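Long-range contacts in GTN Reductase (PDB 5N6G), which probably acts as an FMN-dependent ene-reductase of the Old Yellow Enzyme family, reducing activated carbon-carbon double bonds at the expense of NADH or NADPH: residues G102-Q110 and I122-I130; I185-T193 and D239-Y249. All coordinates share one frame; numbering follows the deposited sequence. Where two conformers were deposited one is given.

Contact 1. Residues G102-Q110 and I122-I130; sequences GRISHTSLQ and ITAKSKTYI
Arg103 reaches the chain around Ile122 and Ala124 because its CG sits between the backbone N and the carbonyl carbon (chi1 71°) and the chain then runs extended to NE. The guanidinium lies flat over the methyl of Ala124, CB standing 3.6 Å above the plane. At its edge, NH1 gives a fairly straight hydrogen bond to Ile122 O (2.9 Å, N-H...O 161°), in the guanidinium plane but from well above the carbonyl plane. Water 2 joins the same NH1 to Thr123 O, and water 1 links Arg103 O to Ala124 N. Ile104 CD1 presses on Ala124 CB at 3.4 Å, tighter than usual van der Waals contact.

Further along, His106 swings its ring out with CG anti to the backbone N (chi1 -170°). Ile130 CD1 lies over one face, a CH-pi contact 4.2 Å from the ring centroid, while Ile130 CG2 meets His106 CB. His106 ND1 and Ser108 OG are hydrogen-bonded at 2.8 Å, and Ser108 N also donates to that nitrogen, which restrains the ring's rotation. Methyl packing thus lays the loop after barrel strand 94-99 along hairpin strand 127-131 and its lead-in, where the guanidinium binds one carbonyl directly and another through water.

Contact 2. Residues I185-T193 and D239-Y249; sequences IEQFLKSST and DIFEADPQPLY
Lys190, just past the end of helix 184-189, runs past Ile240, Phe241 and Glu242 to the hydroxyl of Tyr249. CB lies 3.9 Å from Phe241 O; CG meets Glu242 CB; CD rests on Ile240 CG1. CE then comes up at the edge of the Tyr249 ring, 3.1 Å from OH. An extended chain beyond CG carries NZ back to its own segment, where it forms a salt bridge with Glu186 OE2 (3.0 Å), the individual hydrogen bonds to the carboxylate being weak. Water 3 connects Glu186 OE2 to Tyr249 OH, and Gly182 and Ser232 also bind that carboxylate.

Beside the lysine, Ile240 rests CD1 against both Glu186 O and Thr193 OG1 (3.6 Å each); the Thr193 hydroxyl in turn donates to Gln187 O, on a lone pair in the carbonyl plane. Glu242, bent at chi2 (60°), brings OE1 to both Ser191 N (2.9 Å) and Ser191 OG (2.8 Å), which approach from the same face of the carboxylate plane. Next door Ser192 N donates to Phe241 O at 3.2 Å, and Phe241 N returns a bond to Ser192 OG. Arg207 of helix 204-222 forms a salt bridge with Glu242 OE1, so that oxygen has three partners and its negative charge is probably stabilised. Glu242 directly, and Glu186 through water, thereby join the short helix 184-189 and the turn after it to the segment leading into helix 245-256.

How the contacts relate
Contacts 1 and 2 follow one another along the chain, their centres 19 Å apart, yet they meet directly. Arg103 N lies 3.0 Å from Gln187 OE1, and Lys125 N lies 2.9 Å from Asp239 OD2; both are probable hydrogen bonds. Arg103 NH2 also packs on Thr193 CG2 at 3.3 Å. These contacts tie together segments that follow strands 94-99, 174-178 and 227-231 of the eight-stranded TIM barrel. Contact 1 is the closer to the substrate site: the side chain of Tyr129 is about 6 Å from that of Thr25 and about 4 Å from the bound 2-phenylacrylic acid. In contact 2 the Glu186 side chain is about 9 Å from both that ligand and FMN.

Contact 1. Residues G102-Q110 and I122-I130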
loop_
_atom_site.group_PDB
_atom_site.type_symbol
_atom_site.label_atom_id
_atom_site.label_comp_id
_atom_site.label_asym_id
_atom_site.label_seq_id
_atom_site.Cartn_x
_atom_site.Cartn_y
_atom_site.Cartn_z
ATOM N N GLY A 102 8.411 -0.034 -9.663
ATOM C CA GLY A 102 8.891 -0.774 -10.820
ATOM C C GLY A 102 8.665 -0.031 -12.117
ATOM O O GLY A 102 9.051 1.130 -12.274
ATOM N N ARG A 103 8.038 -0.702 -13.090
ATOM C CA ARG A 103 7.902 -0.123 -14.421
ATOM C C ARG A 103 6.953 1.075 -14.501
ATOM O O ARG A 103 6.905 1.721 -15.555
ATOM C CB ARG A 103 7.427 -1.183 -15.411
ATOM C CG ARG A 103 5.980 -1.621 -15.219
ATOM C CD ARG A 103 5.642 -2.734 -16.207
ATOM N NE ARG A 103 4.234 -3.122 -16.118
ATOM C CZ ARG A 103 3.553 -3.691 -17.106
ATOM N NH1 ARG A 103 4.113 -3.983 -18.277
ATOM N NH2 ARG A 103 2.267 -3.983 -16.927
ATOM N N ILE A 104 6.201 1.369 -13.445
ATOM C CA ILE A 104 5.188 2.436 -13.496
ATOM C C ILE A 104 5.885 3.722 -13.072
ATOM O O ILE A 104 5.736 4.215 -11.952
ATOM C CB ILE A 104 3.980 2.105 -12.627
ATOM C CG1 ILE A 104 3.428 0.714 -12.977
ATOM C CG2 ILE A 104 2.920 3.146 -12.801
ATOM C CD1 ILE A 104 2.934 0.560 -14.421
ATOM N N SER A 105 6.665 4.284 -13.993
ATOM C CA SER A 105 7.442 5.483 -13.708
ATOM C C SER A 105 7.808 6.162 -15.027
ATOM O O SER A 105 7.376 5.756 -16.109
ATOM C CB SER A 105 8.675 5.129 -12.870
ATOM O OG SER A 105 9.387 6.275 -12.399
ATOM N N HIS A 106 8.594 7.226 -14.915
ATOM C CA HIS A 106 9.006 8.036 -16.046
ATOM C C HIS A 106 10.473 8.380 -15.859
ATOM O O HIS A 106 10.944 8.503 -14.731
ATOM C CB HIS A 106 8.153 9.308 -16.131
ATOM C CG HIS A 106 8.352 10.091 -17.391
ATOM N ND1 HIS A 106 9.225 11.157 -17.464
ATOM C CD2 HIS A 106 7.772 9.993 -18.614
ATOM C CE1 HIS A 106 9.196 11.660 -18.683
ATOM N NE2 HIS A 106 8.311 10.983 -19.394
ATOM N N THR A 107 11.197 8.483 -16.969
ATOM C CA THR A 107 12.629 8.776 -16.895
ATOM C C THR A 107 12.921 10.052 -16.109
ATOM O O THR A 107 13.945 10.125 -15.423
ATOM C CB THR A 107 13.214 8.890 -18.294
ATOM O OG1 THR A 107 12.502 9.908 -19.023
ATOM C CG2 THR A 107 13.136 7.560 -19.020
ATOM N N SER A 108 12.039 11.054 -16.179
ATOM C CA SER A 108 12.282 12.327 -15.500
ATOM C C SER A 108 12.277 12.202 -13.972
ATOM O O SER A 108 12.742 13.122 -13.282
ATOM C CB SER A 108 11.237 13.354 -15.951
ATOM O OG SER A 108 9.961 12.965 -15.477
ATOM N N LEU A 109 11.739 11.108 -13.427
ATOM C CA LEU A 109 11.713 10.854 -11.993
ATOM C C LEU A 109 12.856 9.964 -11.524
ATOM O O LEU A 109 13.072 9.843 -10.311
ATOM C CB LEU A 109 10.373 10.197 -11.600
ATOM C CG LEU A 109 9.120 10.997 -11.946
ATOM C CD1 LEU A 109 7.858 10.130 -11.762
ATOM C CD2 LEU A 109 9.043 12.245 -11.091
ATOM N N GLN A 110 13.555 9.298 -12.446
ATOM C CA GLN A 110 14.554 8.297 -12.131
ATOM C C GLN A 110 15.918 8.932 -11.919
ATOM O O GLN A 110 16.239 9.959 -12.533
ATOM C CB GLN A 110 14.653 7.283 -13.266
ATOM C CG GLN A 110 13.411 6.432 -13.339
ATOM C CD GLN A 110 13.278 5.532 -12.150
ATOM O OE1 GLN A 110 14.246 4.879 -11.725
ATOM N NE2 GLN A 110 12.093 5.497 -11.576
ATOM N N ILE A 122 8.931 -4.897 -20.358
ATOM C CA ILE A 122 7.614 -4.770 -20.991
ATOM C C ILE A 122 7.005 -3.457 -20.506
ATOM O O ILE A 122 6.718 -3.308 -19.311
ATOM C CB ILE A 122 6.695 -5.949 -20.653
ATOM C CG1 ILE A 122 7.367 -7.268 -21.043
ATOM C CG2 ILE A 122 5.369 -5.796 -21.409
ATOM C CD1 ILE A 122 6.671 -8.482 -20.448
ATOM N N THR A 123 6.834 -2.511 -21.428
ATOM C CA THR A 123 6.285 -1.205 -21.094
ATOM C C THR A 123 4.815 -1.327 -20.695
ATOM O O THR A 123 4.041 -2.046 -21.335
ATOM C CB THR A 123 6.418 -0.254 -22.281
ATOM O OG1 THR A 123 7.788 -0.188 -22.712
ATOM C CG2 THR A 123 5.950 1.156 -21.897
ATOM N N ALA A 124 4.436 -0.609 -19.642
ATOM C CA ALA A 124 3.034 -0.555 -19.227
ATOM C C ALA A 124 2.273 0.473 -20.039
ATOM O O ALA A 124 2.787 1.558 -20.325
ATOM C CB ALA A 124 2.921 -0.184 -17.756
ATOM N N LYS A 125 1.031 0.128 -20.401
ATOM C CA LYS A 125 0.089 1.099 -20.943
ATOM C C LYS A 125 -0.554 1.775 -19.741
ATOM O O LYS A 125 -1.660 1.453 -19.306
ATOM C CB LYS A 125 -0.931 0.444 -21.859
ATOM C CG LYS A 125 -1.790 1.479 -22.599
ATOM C CD LYS A 125 -2.539 0.848 -23.769
ATOM C CE LYS A 125 -3.662 1.750 -24.264
ATOM N NZ LYS A 125 -4.997 1.299 -23.763
ATOM N N SER A 126 0.191 2.719 -19.169
ATOM C CA SER A 126 -0.201 3.421 -17.958
ATOM C C SER A 126 0.238 4.872 -18.091
ATOM O O SER A 126 0.975 5.242 -19.010
ATOM C CB SER A 126 0.418 2.779 -16.707
ATOM O OG SER A 126 -0.195 3.260 -15.525
ATOM N N LYS A 127 -0.265 5.708 -17.190
ATOM C CA LYS A 127 0.036 7.126 -17.210
ATOM C C LYS A 127 0.518 7.556 -15.843
ATOM O O LYS A 127 0.149 6.971 -14.828
ATOM C CB LYS A 127 -1.189 7.965 -17.613
ATOM C CG LYS A 127 -1.487 7.913 -19.094
ATOM C CD LYS A 127 -2.757 8.687 -19.439
ATOM C CE LYS A 127 -3.018 8.686 -20.939
ATOM N NZ LYS A 127 -1.900 9.317 -21.691
ATOM N N THR A 128 1.340 8.599 -15.830
ATOM C CA THR A 128 1.855 9.097 -14.573
ATOM C C THR A 128 1.841 10.617 -14.564
ATOM O O THR A 128 1.431 11.268 -15.528
ATOM C CB THR A 128 3.264 8.577 -14.270
ATOM O OG1 THR A 128 3.656 9.134 -13.023
ATOM C CG2 THR A 128 4.288 8.967 -15.342
ATOM N N TYR A 129 2.285 11.182 -13.443
ATOM C CA TYR A 129 2.273 12.621 -13.209
ATOM C C TYR A 129 3.719 13.060 -13.029
ATOM O O TYR A 129 4.411 12.562 -12.136
ATOM C CB TYR A 129 1.439 12.975 -11.972
ATOM C CG TYR A 129 0.252 12.055 -11.689
ATOM C CD1 TYR A 129 -0.456 11.447 -12.717
ATOM C CD2 TYR A 129 -0.162 11.803 -10.384
ATOM C CE1 TYR A 129 -1.524 10.610 -12.459
ATOM C CE2 TYR A 129 -1.245 10.971 -10.119
ATOM C CZ TYR A 129 -1.916 10.379 -11.166
ATOM O OH TYR A 129 -2.987 9.554 -10.928
ATOM N N ILE A 130 4.175 13.975 -13.882
ATOM C CA ILE A 130 5.574 14.407 -13.925
ATOM C C ILE A 130 5.687 15.924 -13.834
ATOM O O ILE A 130 4.699 16.654 -13.942
ATOM C CB ILE A 130 6.317 13.901 -15.183
ATOM C CG1 ILE A 130 5.679 14.455 -16.459
ATOM C CG2 ILE A 130 6.332 12.373 -15.192
ATOM C CD1 ILE A 130 6.591 14.379 -17.659
HETATM O O HOH W 1 6.147 1.444 -18.249
HETATM O O HOH W 2 2.165 -4.019 -20.490
#

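Contact 2. Residues I185-T193 and D239-Y249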
loop_
_atom_site.group_PDB
_atom_site.type_symbol
_atom_site.label_atom_id
_atom_site.label_comp_id
_atom_site.label_asym_id
_atom_site.label_seq_id
_atom_site.Cartn_x
_atom_site.Cartn_y
_atom_site.Cartn_z
ATOM N N ILE A 185 6.587 -5.502 -6.882
ATOM C CA ILE A 185 6.480 -6.861 -6.363
ATOM C C ILE A 185 5.450 -7.635 -7.163
ATOM O O ILE A 185 5.665 -8.805 -7.507
ATOM C CB ILE A 185 6.163 -6.846 -4.859
ATOM C CG1 ILE A 185 7.336 -6.219 -4.091
ATOM C CG2 ILE A 185 5.950 -8.269 -4.340
ATOM C CD1 ILE A 185 7.080 -5.985 -2.611
ATOM N N GLU A 186 4.327 -6.994 -7.490
ATOM C CA GLU A 186 3.298 -7.637 -8.303
ATOM C C GLU A 186 3.785 -7.936 -9.705
ATOM O O GLU A 186 3.345 -8.911 -10.329
ATOM C CB GLU A 186 2.050 -6.766 -8.423
ATOM C CG GLU A 186 0.969 -7.168 -7.521
ATOM C CD GLU A 186 -0.437 -6.879 -8.053
ATOM O OE1 GLU A 186 -0.656 -6.417 -9.214
ATOM O OE2 GLU A 186 -1.335 -7.138 -7.245
ATOM N N GLN A 187 4.646 -7.079 -10.246
ATOM C CA GLN A 187 5.211 -7.323 -11.570
ATOM C C GLN A 187 5.999 -8.634 -11.605
ATOM O O GLN A 187 5.946 -9.379 -12.589
ATOM C CB GLN A 187 6.091 -6.140 -11.987
ATOM C CG GLN A 187 5.306 -4.877 -12.308
ATOM C CD GLN A 187 6.123 -3.592 -12.186
ATOM O OE1 GLN A 187 7.308 -3.555 -12.513
ATOM N NE2 GLN A 187 5.467 -2.524 -11.758
ATOM N N PHE A 188 6.721 -8.941 -10.525
ATOM C CA PHE A 188 7.369 -10.247 -10.403
ATOM C C PHE A 188 6.347 -11.364 -10.214
ATOM O O PHE A 188 6.518 -12.468 -10.757
ATOM C CB PHE A 188 8.321 -10.253 -9.212
ATOM C CG PHE A 188 9.707 -9.713 -9.479
ATOM C CD1 PHE A 188 9.998 -8.374 -9.293
ATOM C CD2 PHE A 188 10.731 -10.553 -9.896
ATOM C CE1 PHE A 188 11.265 -7.894 -9.534
ATOM C CE2 PHE A 188 12.017 -10.084 -10.110
ATOM C CZ PHE A 188 12.286 -8.756 -9.933
ATOM N N LEU A 189 5.291 -11.108 -9.443
ATOM C CA LEU A 189 4.330 -12.162 -9.095
ATOM C C LEU A 189 3.501 -12.608 -10.288
ATOM O O LEU A 189 3.258 -13.808 -10.473
ATOM C CB LEU A 189 3.352 -11.670 -8.031
ATOM C CG LEU A 189 3.763 -11.492 -6.585
ATOM C CD1 LEU A 189 2.593 -10.877 -5.839
ATOM C CD2 LEU A 189 4.140 -12.821 -5.993
ATOM N N LYS A 190 3.005 -11.664 -11.082
ATOM C CA LYS A 190 1.985 -11.966 -12.089
ATOM C C LYS A 190 2.583 -12.291 -13.463
ATOM O O LYS A 190 3.646 -11.803 -13.856
ATOM C CB LYS A 190 0.962 -10.829 -12.161
ATOM C CG LYS A 190 0.172 -10.705 -10.865
ATOM C CD LYS A 190 -0.947 -9.705 -10.914
ATOM C CE LYS A 190 -1.732 -9.719 -9.605
ATOM N NZ LYS A 190 -2.711 -8.598 -9.467
ATOM N N SER A 191 1.858 -13.107 -14.217
ATOM C CA SER A 191 2.423 -13.704 -15.423
ATOM C C SER A 191 2.668 -12.685 -16.533
ATOM O O SER A 191 3.612 -12.838 -17.312
ATOM C CB SER A 191 1.490 -14.802 -15.940
ATOM O OG SER A 191 1.358 -15.844 -14.997
ATOM N N SER A 192 1.808 -11.665 -16.669
ATOM C CA SER A 192 1.919 -10.808 -17.850
ATOM C C SER A 192 3.167 -9.943 -17.829
ATOM O O SER A 192 3.616 -9.492 -18.888
ATOM C CB SER A 192 0.689 -9.902 -18.015
ATOM O OG SER A 192 0.605 -8.893 -17.028
ATOM N N THR A 193 3.723 -9.708 -16.658
ATOM C CA THR A 193 4.834 -8.807 -16.474
ATOM C C THR A 193 6.159 -9.531 -16.282
ATOM O O THR A 193 7.220 -8.888 -16.318
ATOM C CB THR A 193 4.562 -7.911 -15.258
ATOM O OG1 THR A 193 3.894 -8.667 -14.232
ATOM C CG2 THR A 193 3.658 -6.734 -15.662
ATOM N N ASP A 239 -2.115 -2.083 -15.842
ATOM C CA ASP A 239 -1.967 -2.870 -17.065
ATOM C C ASP A 239 -1.508 -4.304 -16.814
ATOM O O ASP A 239 -0.969 -4.937 -17.728
ATOM C CB ASP A 239 -0.988 -2.173 -18.023
ATOM C CG ASP A 239 -1.183 -2.561 -19.460
ATOM O OD1 ASP A 239 -2.320 -2.911 -19.845
ATOM O OD2 ASP A 239 -0.186 -2.479 -20.241
ATOM N N ILE A 240 -1.733 -4.847 -15.622
ATOM C CA ILE A 240 -1.202 -6.147 -15.221
ATOM C C ILE A 240 -2.292 -7.201 -15.370
ATOM O O ILE A 240 -3.493 -6.885 -15.353
ATOM C CB ILE A 240 -0.643 -6.074 -13.781
ATOM C CG1 ILE A 240 0.407 -7.145 -13.556
ATOM C CG2 ILE A 240 -1.752 -6.156 -12.739
ATOM C CD1 ILE A 240 1.367 -6.796 -12.445
ATOM N N PHE A 241 -1.878 -8.447 -15.616
ATOM C CA PHE A 241 -2.813 -9.548 -15.858
ATOM C C PHE A 241 -2.252 -10.850 -15.302
ATOM O O PHE A 241 -1.073 -11.152 -15.469
ATOM C CB PHE A 241 -3.116 -9.713 -17.359
ATOM C CG PHE A 241 -3.918 -10.938 -17.708
ATOM C CD1 PHE A 241 -5.311 -10.915 -17.708
ATOM C CD2 PHE A 241 -3.282 -12.111 -18.083
ATOM C CE1 PHE A 241 -6.044 -12.069 -18.051
ATOM C CE2 PHE A 241 -4.003 -13.234 -18.420
ATOM C CZ PHE A 241 -5.400 -13.203 -18.400
ATOM N N GLU A 242 -3.112 -11.636 -14.661
ATOM C CA GLU A 242 -2.760 -12.974 -14.194
ATOM C C GLU A 242 -3.971 -13.861 -14.439
ATOM O O GLU A 242 -5.054 -13.559 -13.940
ATOM C CB GLU A 242 -2.402 -12.981 -12.700
ATOM C CG GLU A 242 -2.324 -14.351 -12.073
ATOM C CD GLU A 242 -1.290 -15.238 -12.726
ATOM O OE1 GLU A 242 -0.134 -14.769 -12.855
ATOM O OE2 GLU A 242 -1.633 -16.386 -13.144
ATOM N N ALA A 243 -3.796 -14.944 -15.194
ATOM C CA ALA A 243 -4.940 -15.771 -15.562
ATOM C C ALA A 243 -5.349 -16.751 -14.469
ATOM O O ALA A 243 -6.501 -17.211 -14.472
ATOM C CB ALA A 243 -4.624 -16.552 -16.837
ATOM N N ASP A 244 -4.445 -17.092 -13.554
ATOM C CA ASP A 244 -4.687 -18.154 -12.570
ATOM C C ASP A 244 -4.219 -17.684 -11.200
ATOM O O ASP A 244 -3.264 -18.211 -10.620
ATOM C CB ASP A 244 -4.002 -19.440 -13.008
ATOM C CG ASP A 244 -4.696 -20.067 -14.207
ATOM O OD1 ASP A 244 -5.835 -20.547 -14.030
ATOM O OD2 ASP A 244 -4.123 -20.044 -15.327
ATOM N N PRO A 245 -4.887 -16.674 -10.650
ATOM C CA PRO A 245 -4.443 -16.119 -9.367
ATOM C C PRO A 245 -4.603 -17.052 -8.179
ATOM O O PRO A 245 -3.873 -16.882 -7.195
ATOM C CB PRO A 245 -5.333 -14.874 -9.210
ATOM C CG PRO A 245 -6.532 -15.189 -10.009
ATOM C CD PRO A 245 -6.012 -15.916 -11.202
ATOM N N GLN A 246 -5.528 -18.018 -8.193
ATOM C CA GLN A 246 -5.759 -18.740 -6.937
ATOM C C GLN A 246 -4.552 -19.558 -6.501
ATOM O O GLN A 246 -4.147 -19.451 -5.327
ATOM C CB GLN A 246 -7.008 -19.622 -7.036
ATOM C CG GLN A 246 -7.469 -20.080 -5.654
ATOM C CD GLN A 246 -8.397 -19.083 -5.001
ATOM O OE1 GLN A 246 -9.412 -18.717 -5.585
ATOM N NE2 GLN A 246 -8.094 -18.676 -3.764
ATOM N N PRO A 247 -3.957 -20.407 -7.336
ATOM C CA PRO A 247 -2.795 -21.171 -6.844
ATOM C C PRO A 247 -1.626 -20.283 -6.487
ATOM O O PRO A 247 -0.872 -20.593 -5.551
ATOM C CB PRO A 247 -2.468 -22.132 -8.005
ATOM C CG PRO A 247 -3.216 -21.613 -9.180
ATOM C CD PRO A 247 -4.403 -20.849 -8.672
ATOM N N LEU A 248 -1.467 -19.174 -7.220
ATOM C CA LEU A 248 -0.382 -18.240 -6.983
ATOM C C LEU A 248 -0.521 -17.597 -5.623
ATOM O O LEU A 248 0.416 -17.626 -4.801
ATOM C CB LEU A 248 -0.422 -17.164 -8.063
ATOM C CG LEU A 248 0.587 -16.021 -8.006
ATOM C CD1 LEU A 248 2.025 -16.513 -8.145
ATOM C CD2 LEU A 248 0.212 -14.998 -9.082
ATOM N N TYR A 249 -1.684 -16.994 -5.382
ATOM C CA TYR A 249 -1.898 -16.234 -4.159
ATOM C C TYR A 249 -2.113 -17.136 -2.950
ATOM O O TYR A 249 -1.677 -16.787 -1.850
ATOM C CB TYR A 249 -3.056 -15.260 -4.362
ATOM C CG TYR A 249 -2.547 -13.984 -4.970
ATOM C CD1 TYR A 249 -2.074 -12.946 -4.164
ATOM C CD2 TYR A 249 -2.452 -13.846 -6.344
ATOM C CE1 TYR A 249 -1.587 -11.786 -4.717
ATOM C CE2 TYR A 249 -1.943 -12.705 -6.908
ATOM C CZ TYR A 249 -1.512 -11.679 -6.097
ATOM O OH TYR A 249 -1.009 -10.561 -6.696
HETATM O O HOH W 3 -0.855 -8.389 -5.089
HETATM O O HOH W 4 1.051 -6.460 -18.379
#